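Local coordinates for NTP pyrophosphohydrolase MazG-like domain-containing protein (Vibrio sp. DAT722, PDB 2Q9L) that probably hydrolyses nucleoside triphosphates to monophosphates and pyrophosphate, as a magnesium-dependent, all-helical pyrophosphohydrolase of the MazG family, at the interface of chains A and B. Residues are numbered along the deposited sequence; one frame, centred on the assembly and turned at random. Chains: chain A/B, Hypothetical protein.

The interface of chains A and B. Residues chain A 1, 3, 6, 60, 63; chain B 3, 63, 81.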
loop_
_atom_site.group_PDB
_atom_site.type_symbol
_atom_site.label_atom_id
_atom_site.label_comp_id
_atom_site.label_asym_id
_atom_site.label_seq_id
_atom_site.Cartn_x
_atom_site.Cartn_y
_atom_site.Cartn_z
ATOM N N MET A 1 16.425 -10.567 17.731
ATOM C CA MET A 1 14.943 -10.637 17.622
ATOM C C MET A 1 14.529 -11.776 16.693
ATOM O O MET A 1 14.707 -11.692 15.475
ATOM C CB MET A 1 14.378 -9.293 17.112
ATOM C CG MET A 1 12.859 -9.112 17.256
ATOM S SD MET A 1 12.266 -9.781 18.827
ATOM C CE MET A 1 10.874 -8.713 19.171
ATOM N N LEU A 3 11.685 -13.841 14.702
ATOM C CA LEU A 3 10.440 -13.443 14.025
ATOM C C LEU A 3 9.171 -13.909 14.757
ATOM O O LEU A 3 8.192 -13.161 14.848
ATOM C CB LEU A 3 10.445 -13.926 12.565
ATOM C CG LEU A 3 9.271 -13.601 11.634
ATOM C CD1 LEU A 3 9.026 -12.100 11.555
ATOM C CD2 LEU A 3 9.520 -14.195 10.258
ATOM N N LEU A 6 8.898 -11.624 17.854
ATOM C CA LEU A 6 8.303 -10.348 17.441
ATOM C C LEU A 6 6.779 -10.403 17.321
ATOM O O LEU A 6 6.078 -9.568 17.898
ATOM C CB LEU A 6 8.906 -9.871 16.119
ATOM C CG LEU A 6 8.585 -8.441 15.698
ATOM C CD1 LEU A 6 8.861 -7.439 16.814
ATOM C CD2 LEU A 6 9.379 -8.097 14.458
ATOM N N TYR A 60 9.808 -0.313 9.687
ATOM C CA TYR A 60 9.484 -1.006 10.919
ATOM C C TYR A 60 7.978 -0.998 11.157
ATOM O O TYR A 60 7.391 -2.061 11.366
ATOM C CB TYR A 60 10.222 -0.466 12.153
ATOM C CG TYR A 60 9.715 -1.151 13.409
ATOM C CD1 TYR A 60 10.145 -2.440 13.751
ATOM C CD2 TYR A 60 8.762 -0.537 14.225
ATOM C CE1 TYR A 60 9.654 -3.080 14.879
ATOM C CE2 TYR A 60 8.269 -1.170 15.361
ATOM C CZ TYR A 60 8.713 -2.440 15.679
ATOM O OH TYR A 60 8.222 -3.066 16.803
ATOM N N LEU A 63 6.377 -3.461 9.047
ATOM C CA LEU A 63 6.649 -4.764 9.665
ATOM C C LEU A 63 5.686 -5.057 10.824
ATOM O O LEU A 63 5.194 -6.174 10.974
ATOM C CB LEU A 63 8.090 -4.828 10.170
ATOM C CG LEU A 63 8.484 -6.103 10.914
ATOM C CD1 LEU A 63 8.288 -7.337 10.031
ATOM C CD2 LEU A 63 9.910 -6.004 11.428
ATOM N N LEU B 3 15.294 -12.231 12.688
ATOM C CA LEU B 3 14.888 -11.190 11.740
ATOM C C LEU B 3 16.080 -10.589 10.969
ATOM O O LEU B 3 15.940 -10.248 9.793
ATOM C CB LEU B 3 14.083 -10.106 12.471
ATOM C CG LEU B 3 13.661 -8.802 11.798
ATOM C CD1 LEU B 3 12.868 -9.045 10.519
ATOM C CD2 LEU B 3 12.874 -7.961 12.797
ATOM N N LEU B 63 6.298 -8.922 3.796
ATOM C CA LEU B 63 7.462 -8.998 4.699
ATOM C C LEU B 63 8.800 -9.079 3.917
ATOM O O LEU B 63 9.743 -8.338 4.206
ATOM C CB LEU B 63 7.305 -10.166 5.690
ATOM C CG LEU B 63 8.531 -10.603 6.515
ATOM C CD1 LEU B 63 8.933 -9.515 7.463
ATOM C CD2 LEU B 63 8.281 -11.897 7.286
ATOM N N HIS B 81 13.969 -1.764 15.409
ATOM C CA HIS B 81 13.050 -2.324 16.401
ATOM C C HIS B 81 13.460 -1.931 17.810
ATOM O O HIS B 81 12.620 -1.548 18.624
ATOM C CB HIS B 81 12.979 -3.855 16.302
ATOM C CG HIS B 81 12.324 -4.502 17.486
ATOM N ND1 HIS B 81 13.029 -4.901 18.601
ATOM C CD2 HIS B 81 11.024 -4.796 17.740
ATOM C CE1 HIS B 81 12.196 -5.424 19.484
ATOM N NE2 HIS B 81 10.973 -5.364 18.989
#
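A:Leu63 and B:Leu63, each on its chain's helix 55-72, meet methyl to methyl in the two-fold symmetric interface of chains A and B, CD1 to CD1 at 3.4 Å, closer than two methyl groups normally pack. The two side chains cross obliquely, and each sends its other branch to the partner's first helix: A:Leu63 CD2 meets B:Leu3 CD2 tip to tip at 3.8 Å, and A:Leu3 CD2 faces B:Leu63 CD2 in the same manner. B:Leu3 CD2 also touches A:Leu6 CD2. Leucine suits this core because its forked end can touch two neighbours at once.

B:His81, on helix 77-87, borders the leucine cluster. With CG anti to the backbone N (chi1 166°), its imidazole is carried out towards A:Leu6 and A:Met1, thin enough to fit among apolar groups. A:Tyr60, a broad aromatic flank, sets CE1 at the ring edge, in plane, 3.6 Å from B:His81 CD2. A:Leu6 CD1 packs 3.5 Å from B:His81 CD2. The bent, flexible chain of A:Met1 crosses at about a right angle, its CE methyl 3.4 Å from B:His81 NE2.

A backbone hydrogen bond adds a polar tie: B:Leu3 N donates to A:Met1 O over 2.9 Å, nearly straight (175° at H). The carbonyl thus serves an amide at the start of helix 3-13, which has no acceptor within its own helix. Repeated by symmetry, these contacts probably help hold the A-B pair together within the four-chain assembly.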